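Local coordinates for catabolite control protein A (Lactococcus lactis, PDB 2O20) that probably acts as a global DNA-binding transcriptional regulator of carbon catabolite repression and activation, tuning energy use to conditions, at residues D86-A89 against S90-Y94; E113-S117 against K118-G122; V145-V148 against G149-D152; Y164-A167 against A168-T172; V300-R303 against L304-K307. The protein carries 1 engineered substitution. One frame throughout, in Å; residues are numbered along the deposited sequence.

Contact 1: D86-A89 against S90-Y94. Engineered in segment 86-89: A89 (natural residue Asp).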
loop_
_atom_site.group_PDB
_atom_site.type_symbol
_atom_site.label_atom_id
_atom_site.label_comp_id
_atom_site.label_asym_id
_atom_site.label_seq_id
_atom_site.Cartn_x
_atom_site.Cartn_y
_atom_site.Cartn_z
ATOM N N ASP D 86 -8.436 -6.794 11.897
ATOM C CA ASP D 86 -7.406 -6.984 12.925
ATOM C C ASP D 86 -7.762 -6.322 14.264
ATOM O O ASP D 86 -7.607 -6.926 15.325
ATOM C CB ASP D 86 -6.082 -6.437 12.386
ATOM C CG ASP D 86 -4.895 -6.704 13.299
ATOM O OD1 ASP D 86 -4.105 -5.758 13.542
ATOM O OD2 ASP D 86 -4.738 -7.852 13.739
ATOM N N ASP D 87 -8.225 -5.069 14.212
ATOM C CA ASP D 87 -8.568 -4.340 15.412
ATOM C C ASP D 87 -9.685 -5.002 16.232
ATOM O O ASP D 87 -9.593 -5.066 17.484
ATOM C CB ASP D 87 -8.888 -2.886 15.069
ATOM C CG ASP D 87 -7.623 -2.052 14.856
ATOM O OD1 ASP D 87 -6.520 -2.654 14.897
ATOM O OD2 ASP D 87 -7.737 -0.814 14.607
ATOM N N ILE D 88 -10.713 -5.501 15.546
ATOM C CA ILE D 88 -11.828 -6.137 16.225
ATOM C C ILE D 88 -11.443 -7.512 16.776
ATOM O O ILE D 88 -11.819 -7.884 17.916
ATOM C CB ILE D 88 -13.073 -6.247 15.294
ATOM C CG1 ILE D 88 -13.573 -4.845 14.872
ATOM C CG2 ILE D 88 -14.196 -7.063 15.970
ATOM C CD1 ILE D 88 -14.256 -4.078 15.990
ATOM N N ALA D 89 -10.706 -8.278 15.985
ATOM C CA ALA D 89 -10.230 -9.591 16.429
ATOM C C ALA D 89 -9.247 -9.468 17.620
ATOM O O ALA D 89 -9.348 -10.193 18.613
ATOM C CB ALA D 89 -9.570 -10.340 15.257
ATOM N N SER D 90 -8.325 -8.517 17.541
ATOM C CA SER D 90 -7.374 -8.277 18.619
ATOM C C SER D 90 -8.003 -7.806 19.956
ATOM O O SER D 90 -7.450 -8.062 21.042
ATOM C CB SER D 90 -6.310 -7.285 18.151
ATOM O OG SER D 90 -5.561 -7.869 17.098
ATOM N N MET D 91 -9.156 -7.154 19.879
ATOM C CA MET D 91 -9.913 -6.760 21.057
ATOM C C MET D 91 -10.294 -7.975 21.914
ATOM O O MET D 91 -10.357 -7.883 23.141
ATOM C CB MET D 91 -11.171 -6.023 20.607
ATOM C CG MET D 91 -11.994 -5.430 21.704
ATOM S SD MET D 91 -13.177 -4.233 21.058
ATOM C CE MET D 91 -14.104 -5.217 19.887
ATOM N N TYR D 92 -10.584 -9.095 21.247
ATOM C CA TYR D 92 -10.922 -10.346 21.924
ATOM C C TYR D 92 -9.721 -11.284 22.096
ATOM O O TYR D 92 -9.889 -12.407 22.518
ATOM C CB TYR D 92 -12.042 -11.064 21.174
ATOM C CG TYR D 92 -13.324 -10.271 21.084
ATOM C CD1 TYR D 92 -14.078 -9.983 22.229
ATOM C CD2 TYR D 92 -13.772 -9.781 19.867
ATOM C CE1 TYR D 92 -15.261 -9.231 22.147
ATOM C CE2 TYR D 92 -14.956 -9.061 19.774
ATOM C CZ TYR D 92 -15.695 -8.797 20.921
ATOM O OH TYR D 92 -16.865 -8.072 20.831
ATOM N N LYS D 93 -8.522 -10.796 21.759
ATOM C CA LYS D 93 -7.287 -11.571 21.727
ATOM C C LYS D 93 -7.360 -12.858 20.871
ATOM O O LYS D 93 -6.782 -13.891 21.215
ATOM C CB LYS D 93 -6.804 -11.844 23.155
ATOM C CG LYS D 93 -7.113 -10.709 24.113
ATOM C CD LYS D 93 -5.979 -10.258 25.034
ATOM C CE LYS D 93 -5.252 -11.360 25.733
ATOM N NZ LYS D 93 -4.276 -10.836 26.752
ATOM N N TYR D 94 -8.077 -12.782 19.749
ATOM C CA TYR D 94 -8.142 -13.895 18.789
ATOM C C TYR D 94 -6.823 -13.937 18.010
ATOM O O TYR D 94 -6.150 -12.905 17.856
ATOM C CB TYR D 94 -9.286 -13.730 17.771
ATOM C CG TYR D 94 -10.699 -13.721 18.334
ATOM C CD1 TYR D 94 -11.007 -14.273 19.592
ATOM C CD2 TYR D 94 -11.751 -13.193 17.570
ATOM C CE1 TYR D 94 -12.314 -14.266 20.076
ATOM C CE2 TYR D 94 -13.052 -13.175 18.046
ATOM C CZ TYR D 94 -13.332 -13.712 19.287
ATOM O OH TYR D 94 -14.623 -13.665 19.705
#
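S90 N donates to D86 O one helical turn back, in a bond of 2.8 Å that is fairly straight at 161°. S90 is modelled in two conformers; in the one described here OG lies anti to the carbonyl carbon (chi1 -65°), is carried back over the preceding turn, and also reaches D86 O, at 2.9 Å and from the opposite face of the carbonyl plane, so this second bond is conditional. I88 and M91 lie side by side and point the same way, and the bend at chi3 of M91 brings its CE to 4.1 Å from CD1 of I88. At the helix end Y94 N bonds to A89 O (3.1 Å, 163°), and Y92 N adds a weak bond to the same oxygen. A89 is an engineered residue, Asp in the natural sequence; its CB lies 4.2 Å from CB of Y94. Above one face of the Y94 ring, toward the rim, sits CB of Y92.

Further out, helix 294-309 meets this end of the helix: I88 packs on A299, M302 and R303, and Y94 on T306. D87 OD2 is hydrogen-bonded to Y295 OH. D86 and A89 touch M96 of strand 95-100, and D86 also packs on N100 of the second subunit. K93, with positive phi, is the C-prime residue of a Schellman motif, its N bonded to S90 O inside the wider Y94-A89 link. The motif ends helix 76-91, the connecting helix of a beta-alpha-beta crossover between parallel strands 65-70 and 95-100.

Contact 2: E113-S117 against K118-G122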
loop_
_atom_site.group_PDB
_atom_site.type_symbol
_atom_site.label_atom_id
_atom_site.label_comp_id
_atom_site.label_asym_id
_atom_site.label_seq_id
_atom_site.Cartn_x
_atom_site.Cartn_y
_atom_site.Cartn_z
ATOM N N GLU D 113 -7.459 -25.185 2.309
ATOM C CA GLU D 113 -7.016 -26.468 2.840
ATOM C C GLU D 113 -6.191 -26.260 4.090
ATOM O O GLU D 113 -6.382 -26.947 5.090
ATOM C CB GLU D 113 -6.183 -27.244 1.809
ATOM C CG GLU D 113 -6.999 -27.789 0.663
ATOM C CD GLU D 113 -6.187 -28.608 -0.342
ATOM O OE1 GLU D 113 -4.931 -28.517 -0.358
ATOM O OE2 GLU D 113 -6.827 -29.348 -1.125
ATOM N N THR D 114 -5.266 -25.309 4.022
ATOM C CA THR D 114 -4.409 -25.012 5.153
ATOM C C THR D 114 -5.237 -24.479 6.323
ATOM O O THR D 114 -4.999 -24.881 7.464
ATOM C CB THR D 114 -3.288 -24.044 4.769
ATOM O OG1 THR D 114 -2.508 -24.629 3.718
ATOM C CG2 THR D 114 -2.378 -23.775 5.956
ATOM N N PHE D 115 -6.205 -23.598 6.043
ATOM C CA PHE D 115 -7.131 -23.077 7.074
ATOM C C PHE D 115 -7.994 -24.179 7.714
ATOM O O PHE D 115 -8.103 -24.264 8.933
ATOM C CB PHE D 115 -8.076 -21.999 6.478
ATOM C CG PHE D 115 -7.452 -20.623 6.282
ATOM C CD1 PHE D 115 -6.104 -20.370 6.514
ATOM C CD2 PHE D 115 -8.241 -19.595 5.808
ATOM C CE1 PHE D 115 -5.564 -19.099 6.307
ATOM C CE2 PHE D 115 -7.719 -18.327 5.587
ATOM C CZ PHE D 115 -6.375 -18.076 5.853
ATOM N N LEU D 116 -8.627 -25.000 6.872
ATOM C CA LEU D 116 -9.519 -26.079 7.326
ATOM C C LEU D 116 -8.739 -27.137 8.109
ATOM O O LEU D 116 -9.253 -27.678 9.083
ATOM C CB LEU D 116 -10.279 -26.726 6.143
ATOM C CG LEU D 116 -11.547 -26.058 5.553
ATOM C CD1 LEU D 116 -11.381 -24.574 5.141
ATOM C CD2 LEU D 116 -12.063 -26.868 4.345
ATOM N N SER D 117 -7.492 -27.392 7.708
ATOM C CA SER D 117 -6.619 -28.318 8.436
ATOM C C SER D 117 -6.126 -27.750 9.760
ATOM O O SER D 117 -5.987 -28.498 10.730
ATOM C CB SER D 117 -5.411 -28.757 7.592
ATOM O OG SER D 117 -4.256 -27.985 7.890
ATOM N N LYS D 118 -5.831 -26.445 9.795
ATOM C CA LYS D 118 -5.489 -25.767 11.052
ATOM C C LYS D 118 -6.695 -25.592 11.962
ATOM O O LYS D 118 -6.540 -25.179 13.093
ATOM C CB LYS D 118 -4.894 -24.392 10.802
ATOM C CG LYS D 118 -3.477 -24.375 10.308
ATOM C CD LYS D 118 -3.089 -22.947 9.977
ATOM C CE LYS D 118 -1.762 -22.862 9.272
ATOM N NZ LYS D 118 -1.621 -21.553 8.526
ATOM N N GLN D 119 -7.889 -25.899 11.469
ATOM C CA GLN D 119 -9.119 -25.761 12.240
ATOM C C GLN D 119 -9.342 -24.294 12.673
ATOM O O GLN D 119 -9.651 -23.997 13.843
ATOM C CB GLN D 119 -9.126 -26.707 13.457
ATOM C CG GLN D 119 -9.298 -28.193 13.129
ATOM C CD GLN D 119 -9.016 -29.072 14.332
ATOM O OE1 GLN D 119 -9.932 -29.590 14.965
ATOM N NE2 GLN D 119 -7.744 -29.194 14.687
ATOM N N VAL D 120 -9.182 -23.372 11.733
ATOM C CA VAL D 120 -9.607 -21.996 12.006
ATOM C C VAL D 120 -11.108 -22.025 12.341
ATOM O O VAL D 120 -11.885 -22.904 11.878
ATOM C CB VAL D 120 -9.275 -20.987 10.858
ATOM C CG1 VAL D 120 -7.810 -21.093 10.437
ATOM C CG2 VAL D 120 -10.217 -21.151 9.677
ATOM N N ASP D 121 -11.489 -21.066 13.172
ATOM C CA ASP D 121 -12.830 -20.953 13.710
ATOM C C ASP D 121 -13.752 -20.121 12.805
ATOM O O ASP D 121 -14.977 -20.219 12.889
ATOM C CB ASP D 121 -12.754 -20.365 15.125
ATOM C CG ASP D 121 -11.956 -21.239 16.070
ATOM O OD1 ASP D 121 -12.516 -22.248 16.496
ATOM O OD2 ASP D 121 -10.753 -20.980 16.337
ATOM N N GLY D 122 -13.152 -19.305 11.946
ATOM C CA GLY D 122 -13.884 -18.429 11.057
ATOM C C GLY D 122 -12.967 -17.845 9.986
ATOM O O GLY D 122 -11.762 -17.762 10.184
HETATM O O HOH W 1 -5.618 -28.664 13.298
#
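V120 N reaches back to F115 O in a nearly straight hydrogen bond (3.1 Å, 174°), while Q119 turns to positive phi (60°) and the chain leaves helix 105-118. This is a Schellman motif with Q119 as its C-prime residue; the inner bond, Q119 N to L116 O, is weak. One turn back, T114 O accepts K118 N at 2.9 Å and also S117 OG at 3.2 Å, both donors approaching the same face of its plane.

The apolar part of the motif joins F115 and V120, whose side chains meet at a slant: CB of F115 lies 3.9 Å from CG2 of V120, while CG1 of V120 comes down beside F115 O. Beyond this pair, F115 packs on I97 and A99 of strand 95-100 and on I69, and V120 on T65, so that the turn is pressed against the parallel sheet. Reduced to a glycine, V120 would probably leave CB of F115 without its apolar neighbour and open a gap between the helix end and T65.

On another side of the helix T114 and K118 run side by side. CG2 of T114 points anti to its own N (OG1 at chi1 -59°) and meets the extended lysine near its end, where CG2 of T114 and CE of K118 are tightly packed at 3.5 Å. K118 also packs on N95 of the second subunit. D121 OD2 bonds to T65 N, securing the chain as it enters strand 122-125. Across the helix end a water donates to S117 O at 2.6 Å and accepts from Q119 NE2 at 2.6 Å.

Contact 3: V145-V148 against G149-D152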
loop_
_atom_site.group_PDB
_atom_site.type_symbol
_atom_site.label_atom_id
_atom_site.label_comp_id
_atom_site.label_asym_id
_atom_site.label_seq_id
_atom_site.Cartn_x
_atom_site.Cartn_y
_atom_site.Cartn_z
ATOM N N VAL D 145 -18.033 -17.946 7.647
ATOM C CA VAL D 145 -17.322 -17.113 6.664
ATOM C C VAL D 145 -18.130 -15.839 6.374
ATOM O O VAL D 145 -19.379 -15.859 6.364
ATOM C CB VAL D 145 -17.039 -17.925 5.352
ATOM C CG1 VAL D 145 -18.296 -18.585 4.865
ATOM C CG2 VAL D 145 -16.450 -17.065 4.254
ATOM N N VAL D 146 -17.422 -14.729 6.218
ATOM C CA VAL D 146 -18.005 -13.461 5.786
ATOM C C VAL D 146 -17.172 -12.944 4.586
ATOM O O VAL D 146 -15.947 -12.974 4.625
ATOM C CB VAL D 146 -17.986 -12.416 6.902
ATOM C CG1 VAL D 146 -18.708 -11.114 6.449
ATOM C CG2 VAL D 146 -18.641 -12.995 8.169
ATOM N N LEU D 147 -17.857 -12.490 3.539
ATOM C CA LEU D 147 -17.224 -11.866 2.362
ATOM C C LEU D 147 -17.178 -10.349 2.540
ATOM O O LEU D 147 -18.133 -9.761 3.063
ATOM C CB LEU D 147 -18.012 -12.224 1.092
ATOM C CG LEU D 147 -18.491 -13.679 0.898
ATOM C CD1 LEU D 147 -19.356 -13.785 -0.329
ATOM C CD2 LEU D 147 -17.340 -14.707 0.825
ATOM N N VAL D 148 -16.082 -9.714 2.118
ATOM C CA VAL D 148 -15.949 -8.251 2.126
ATOM C C VAL D 148 -15.515 -7.754 0.737
ATOM O O VAL D 148 -14.512 -8.235 0.185
ATOM C CB VAL D 148 -14.929 -7.747 3.187
ATOM C CG1 VAL D 148 -15.038 -6.217 3.347
ATOM C CG2 VAL D 148 -15.117 -8.475 4.549
ATOM N N GLY D 149 -16.289 -6.834 0.157
ATOM C CA GLY D 149 -15.991 -6.278 -1.157
ATOM C C GLY D 149 -16.466 -7.144 -2.305
ATOM O O GLY D 149 -16.210 -6.830 -3.479
ATOM N N THR D 150 -17.142 -8.248 -1.985
ATOM C CA THR D 150 -17.783 -9.074 -3.012
ATOM C C THR D 150 -19.103 -9.626 -2.495
ATOM O O THR D 150 -19.366 -9.626 -1.284
ATOM C CB THR D 150 -16.832 -10.186 -3.546
ATOM O OG1 THR D 150 -17.383 -10.774 -4.749
ATOM C CG2 THR D 150 -16.550 -11.251 -2.479
ATOM N N ILE D 151 -19.950 -10.029 -3.444
ATOM C CA ILE D 151 -21.316 -10.458 -3.172
ATOM C C ILE D 151 -21.540 -11.851 -3.758
ATOM O O ILE D 151 -21.217 -12.098 -4.927
ATOM C CB ILE D 151 -22.336 -9.489 -3.789
ATOM C CG1 ILE D 151 -22.098 -8.045 -3.310
ATOM C CG2 ILE D 151 -23.759 -9.936 -3.455
ATOM C CD1 ILE D 151 -22.811 -7.001 -4.137
ATOM N N ASP D 152 -22.077 -12.756 -2.934
ATOM C CA ASP D 152 -22.497 -14.089 -3.368
ATOM C C ASP D 152 -23.796 -13.957 -4.192
ATOM O O ASP D 152 -24.749 -13.321 -3.752
ATOM C CB ASP D 152 -22.717 -14.979 -2.123
ATOM C CG ASP D 152 -23.253 -16.386 -2.449
ATOM O OD1 ASP D 152 -22.941 -16.926 -3.540
ATOM O OD2 ASP D 152 -23.977 -16.957 -1.585
#
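L147 reaches over T150 and D152 where the chain doubles back after strand 145-148, an inner strand of the six-stranded parallel sheet of this periplasmic-binding-protein-like fold. G149, at positive phi (83°), makes the turn. From the leucine outward, CB is the first atom to touch the returning chain: it lies 3.8 Å from T150 O and 4.0 Å from T150 CG2. CG, placed beside the backbone N (chi1 -44°), directs the branch along the loop. At the tip CD1 lies against the backbone of D152, 3.9 Å from its N, and 4.0 Å from its CB, the two side chains meeting at an angle.

No hydrogen bond joins the two segments, so the polar groups that fix the loop are drawn from elsewhere. T150 OG1 bonds to E194 OE2 and T150 O accepts N161 ND2; the T150 side chain is also about 5 Å from a bound sulfate, probably from the crystallisation liquor. The buried carboxylate of D152, its CG extended anti to the backbone N, divides its oxygens: OD1 forms a salt bridge with R135 NH2, and OD2 accepts the backbone N of I157.

Contact 4: Y164-A167 against A168-T172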
loop_
_atom_site.group_PDB
_atom_site.type_symbol
_atom_site.label_atom_id
_atom_site.label_comp_id
_atom_site.label_asym_id
_atom_site.label_seq_id
_atom_site.Cartn_x
_atom_site.Cartn_y
_atom_site.Cartn_z
ATOM N N TYR D 164 -22.931 -0.686 -4.829
ATOM C CA TYR D 164 -22.168 -0.421 -6.082
ATOM C C TYR D 164 -23.016 0.194 -7.213
ATOM O O TYR D 164 -22.521 0.986 -8.049
ATOM C CB TYR D 164 -21.510 -1.707 -6.574
ATOM C CG TYR D 164 -20.579 -2.350 -5.564
ATOM C CD1 TYR D 164 -19.351 -1.767 -5.245
ATOM C CD2 TYR D 164 -20.911 -3.536 -4.944
ATOM C CE1 TYR D 164 -18.502 -2.344 -4.337
ATOM C CE2 TYR D 164 -20.045 -4.129 -4.012
ATOM C CZ TYR D 164 -18.843 -3.526 -3.726
ATOM O OH TYR D 164 -17.971 -4.093 -2.807
ATOM N N HIS D 165 -24.282 -0.189 -7.252
ATOM C CA HIS D 165 -25.242 0.359 -8.215
ATOM C C HIS D 165 -25.366 1.884 -8.043
ATOM O O HIS D 165 -25.142 2.663 -8.972
ATOM C CB HIS D 165 -26.589 -0.325 -8.013
ATOM C CG HIS D 165 -27.692 0.256 -8.834
ATOM N ND1 HIS D 165 -28.378 1.395 -8.460
ATOM C CD2 HIS D 165 -28.248 -0.149 -9.992
ATOM C CE1 HIS D 165 -29.301 1.669 -9.363
ATOM N NE2 HIS D 165 -29.251 0.740 -10.298
ATOM N N LEU D 166 -25.659 2.299 -6.829
ATOM C CA LEU D 166 -25.822 3.719 -6.529
ATOM C C LEU D 166 -24.521 4.506 -6.770
ATOM O O LEU D 166 -24.557 5.600 -7.351
ATOM C CB LEU D 166 -26.361 3.898 -5.087
ATOM C CG LEU D 166 -26.560 5.318 -4.564
ATOM C CD1 LEU D 166 -27.634 6.027 -5.379
ATOM C CD2 LEU D 166 -26.922 5.270 -3.091
ATOM N N ALA D 167 -23.387 3.980 -6.314
ATOM C CA ALA D 167 -22.087 4.625 -6.566
ATOM C C ALA D 167 -21.791 4.796 -8.065
ATOM O O ALA D 167 -21.332 5.848 -8.490
ATOM C CB ALA D 167 -20.958 3.850 -5.864
ATOM N N ALA D 168 -22.060 3.762 -8.853
ATOM C CA ALA D 168 -21.851 3.804 -10.312
ATOM C C ALA D 168 -22.844 4.781 -10.993
ATOM O O ALA D 168 -22.462 5.503 -11.912
ATOM C CB ALA D 168 -21.954 2.395 -10.915
ATOM N N TYR D 169 -24.094 4.827 -10.526
ATOM C CA TYR D 169 -25.083 5.808 -10.992
ATOM C C TYR D 169 -24.647 7.250 -10.695
ATOM O O TYR D 169 -24.620 8.063 -11.607
ATOM C CB TYR D 169 -26.477 5.532 -10.372
ATOM C CG TYR D 169 -27.521 6.579 -10.703
ATOM C CD1 TYR D 169 -28.206 6.554 -11.922
ATOM C CD2 TYR D 169 -27.823 7.597 -9.794
ATOM C CE1 TYR D 169 -29.172 7.515 -12.224
ATOM C CE2 TYR D 169 -28.791 8.550 -10.065
ATOM C CZ TYR D 169 -29.458 8.516 -11.293
ATOM O OH TYR D 169 -30.411 9.470 -11.563
ATOM N N GLN D 170 -24.278 7.546 -9.442
ATOM C CA GLN D 170 -23.865 8.908 -9.035
ATOM C C GLN D 170 -22.568 9.345 -9.769
ATOM O O GLN D 170 -22.441 10.488 -10.178
ATOM C CB GLN D 170 -23.629 8.989 -7.530
ATOM C CG GLN D 170 -24.895 8.920 -6.682
ATOM C CD GLN D 170 -24.600 8.596 -5.233
ATOM O OE1 GLN D 170 -23.475 8.244 -4.881
ATOM N NE2 GLN D 170 -25.628 8.696 -4.383
ATOM N N SER D 171 -21.621 8.419 -9.940
ATOM C CA SER D 171 -20.378 8.703 -10.654
ATOM C C SER D 171 -20.632 9.075 -12.128
ATOM O O SER D 171 -20.086 10.078 -12.663
ATOM C CB SER D 171 -19.427 7.479 -10.576
ATOM O OG SER D 171 -19.041 7.235 -9.255
ATOM N N THR D 172 -21.428 8.248 -12.799
ATOM C CA THR D 172 -21.766 8.476 -14.210
ATOM C C THR D 172 -22.529 9.807 -14.371
ATOM O O THR D 172 -22.192 10.603 -15.234
ATOM C CB THR D 172 -22.558 7.290 -14.785
ATOM O OG1 THR D 172 -21.826 6.074 -14.545
ATOM C CG2 THR D 172 -22.857 7.477 -16.292
#
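S171 folds its hydroxyl back onto A167 O, and with its own amide grips that oxygen from opposite faces of the carbonyl plane. S171 OG lies 2.8 Å from A167 O, brought there by a chi1 of -64° that sets OG beside the backbone N; the amide bond, S171 N to A167 O, is 3.0 Å. T172 repeats the arrangement one residue on, with OG1 2.8 Å from A168 O. On this buried side the residues A167, A168 and S171 are small, and A167 and S171 pack directly against V290.

The other side of the helix is partly exposed and more loosely built. Here Q170 extends across L166 at a slant, its NE2 3.5 Å from both CG and CD1 of the leucine, while Q170 N bonds to L166 O almost straight (170°). The side-chain oxygen, Q170 OE1, is hydrogen-bonded to H323 NE2. Cut back to an alanine, Q170 would probably leave H323 without this acceptor and strip the amide cover from the branch of L166.

Y169 OH bonds to E208 of helix 193-208, and Y164 OH to N161 of strand 159-161. Helix 164-177 lies beside helix 193-208, touched by Y164, H165, Y169 and T172, while its small residues face strand 289-291, and S171 and T172 pack on V244 of strand 242-245 in the four-stranded sheet.

Contact 5: V300-R303 against L304-K307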
loop_
_atom_site.group_PDB
_atom_site.type_symbol
_atom_site.label_atom_id
_atom_site.label_comp_id
_atom_site.label_asym_id
_atom_site.label_seq_id
_atom_site.Cartn_x
_atom_site.Cartn_y
_atom_site.Cartn_z
ATOM N N VAL D 300 -16.907 -4.077 10.560
ATOM C CA VAL D 300 -18.296 -4.546 10.525
ATOM C C VAL D 300 -18.334 -6.036 10.205
ATOM O O VAL D 300 -19.096 -6.782 10.825
ATOM C CB VAL D 300 -19.179 -3.688 9.541
ATOM C CG1 VAL D 300 -20.509 -4.339 9.281
ATOM C CG2 VAL D 300 -19.388 -2.296 10.123
ATOM N N ALA D 301 -17.492 -6.468 9.260
ATOM C CA ALA D 301 -17.393 -7.875 8.899
ATOM C C ALA D 301 -16.918 -8.726 10.063
ATOM O O ALA D 301 -17.431 -9.833 10.297
ATOM C CB ALA D 301 -16.451 -8.049 7.739
ATOM N N MET D 302 -15.914 -8.240 10.789
ATOM C CA MET D 302 -15.355 -9.036 11.889
ATOM C C MET D 302 -16.353 -9.113 13.089
ATOM O O MET D 302 -16.447 -10.142 13.780
ATOM C CB MET D 302 -13.965 -8.504 12.283
ATOM C CG MET D 302 -13.206 -9.396 13.232
ATOM S SD MET D 302 -12.831 -11.076 12.637
ATOM C CE MET D 302 -13.614 -12.048 13.921
ATOM N N ARG D 303 -17.129 -8.050 13.289
ATOM C CA ARG D 303 -18.210 -8.044 14.294
ATOM C C ARG D 303 -19.254 -9.117 13.990
ATOM O O ARG D 303 -19.718 -9.828 14.900
ATOM C CB ARG D 303 -18.877 -6.665 14.382
ATOM C CG ARG D 303 -18.098 -5.673 15.202
ATOM C CD ARG D 303 -18.794 -4.330 15.290
ATOM N NE ARG D 303 -17.854 -3.310 15.748
ATOM C CZ ARG D 303 -17.590 -2.165 15.129
ATOM N NH1 ARG D 303 -18.221 -1.823 13.998
ATOM N NH2 ARG D 303 -16.694 -1.337 15.669
ATOM N N LEU D 304 -19.614 -9.230 12.705
ATOM C CA LEU D 304 -20.582 -10.206 12.256
ATOM C C LEU D 304 -19.994 -11.612 12.455
ATOM O O LEU D 304 -20.625 -12.484 13.053
ATOM C CB LEU D 304 -20.961 -9.944 10.782
ATOM C CG LEU D 304 -21.949 -10.895 10.089
ATOM C CD1 LEU D 304 -23.193 -10.990 10.865
ATOM C CD2 LEU D 304 -22.276 -10.431 8.685
ATOM N N LEU D 305 -18.771 -11.819 11.980
ATOM C CA LEU D 305 -18.116 -13.123 12.125
ATOM C C LEU D 305 -18.012 -13.572 13.611
ATOM O O LEU D 305 -18.137 -14.745 13.904
ATOM C CB LEU D 305 -16.735 -13.140 11.465
ATOM C CG LEU D 305 -15.984 -14.492 11.390
ATOM C CD1 LEU D 305 -16.763 -15.591 10.618
ATOM C CD2 LEU D 305 -14.619 -14.321 10.777
ATOM N N THR D 306 -17.751 -12.626 14.510
ATOM C CA THR D 306 -17.638 -12.888 15.927
ATOM C C THR D 306 -18.923 -13.542 16.431
ATOM O O THR D 306 -18.876 -14.514 17.211
ATOM C CB THR D 306 -17.313 -11.582 16.716
ATOM O OG1 THR D 306 -16.023 -11.120 16.330
ATOM C CG2 THR D 306 -17.262 -11.830 18.237
ATOM N N LYS D 307 -20.065 -13.052 15.951
ATOM C CA LYS D 307 -21.354 -13.622 16.360
ATOM C C LYS D 307 -21.551 -15.032 15.800
ATOM O O LYS D 307 -22.005 -15.910 16.523
ATOM C CB LYS D 307 -22.514 -12.719 15.920
ATOM C CG LYS D 307 -22.488 -11.317 16.484
ATOM C CD LYS D 307 -23.480 -10.432 15.738
ATOM C CE LYS D 307 -23.436 -8.991 16.207
ATOM N NZ LYS D 307 -24.465 -8.184 15.500
#
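The flat peptide carbonyl of M302 has a donor from T306 on each face: the hydroxyl from one, the amide from the other. T306 OG1 lies 2.8 Å from M302 O and T306 N lies 2.9 Å from it, both tilted out of the carbonyl plane by about 30°. The second flat group, the guanidinium of R303, stands at the end of a chain that is extended from CG to NE and runs back along the helix toward its N-terminal end.

M302 leaves the backbone with CG anti to N, then bends at chi2 (61°) and again at chi3, and this double turn carries its thioether forward along the helix, toward L305 and T306. CE comes to 3.5 Å from T306 OG1, the two side chains crossing at about a right angle, and touches CD2 of L305 at 4.0 Å. SD of M302 is almost as near, 4.1 Å from the same methyl of L305. Regular helical bonds run beneath, among them L305 N to A301 O at 2.9 Å. Toward K307 the helix is slacker: K307 N to R303 O is weak at 3.4 Å, and the extended lysine passes its CG close beside that oxygen.

A301 and L305 face V146 of strand 145-148, M302 and L305 also meet V66, and M302 packs on V85 of helix 76-91. R303 and K307 are exposed, and K307 lies against E312. The bond from T306 OG1 to M302 O meets the hydrogen-bonding need of a buried hydroxyl inside its own helix, consistent with a threonine among apolar neighbours.

Along the chain the contacts follow in order, 1 to 5. Contacts 1, 2, 3 and 5 belong to the lobe built on the six-stranded parallel sheet, and contact 4 lies apart, its centre about 34 Å from that of contact 1 and 37 Å from that of contact 2. Contact 5, on helix 294-309, is the one that touches three of the others: contacts 1, 2 and 3, with centres about 11, 18 and 12 Å away. Contact 3 bridges toward contact 4, where I151 and Y164 pack together. A helix from late in the sequence thus packs among elements from early in the sequence, consistent with the interleaved two-lobed fold of LacI-family regulators.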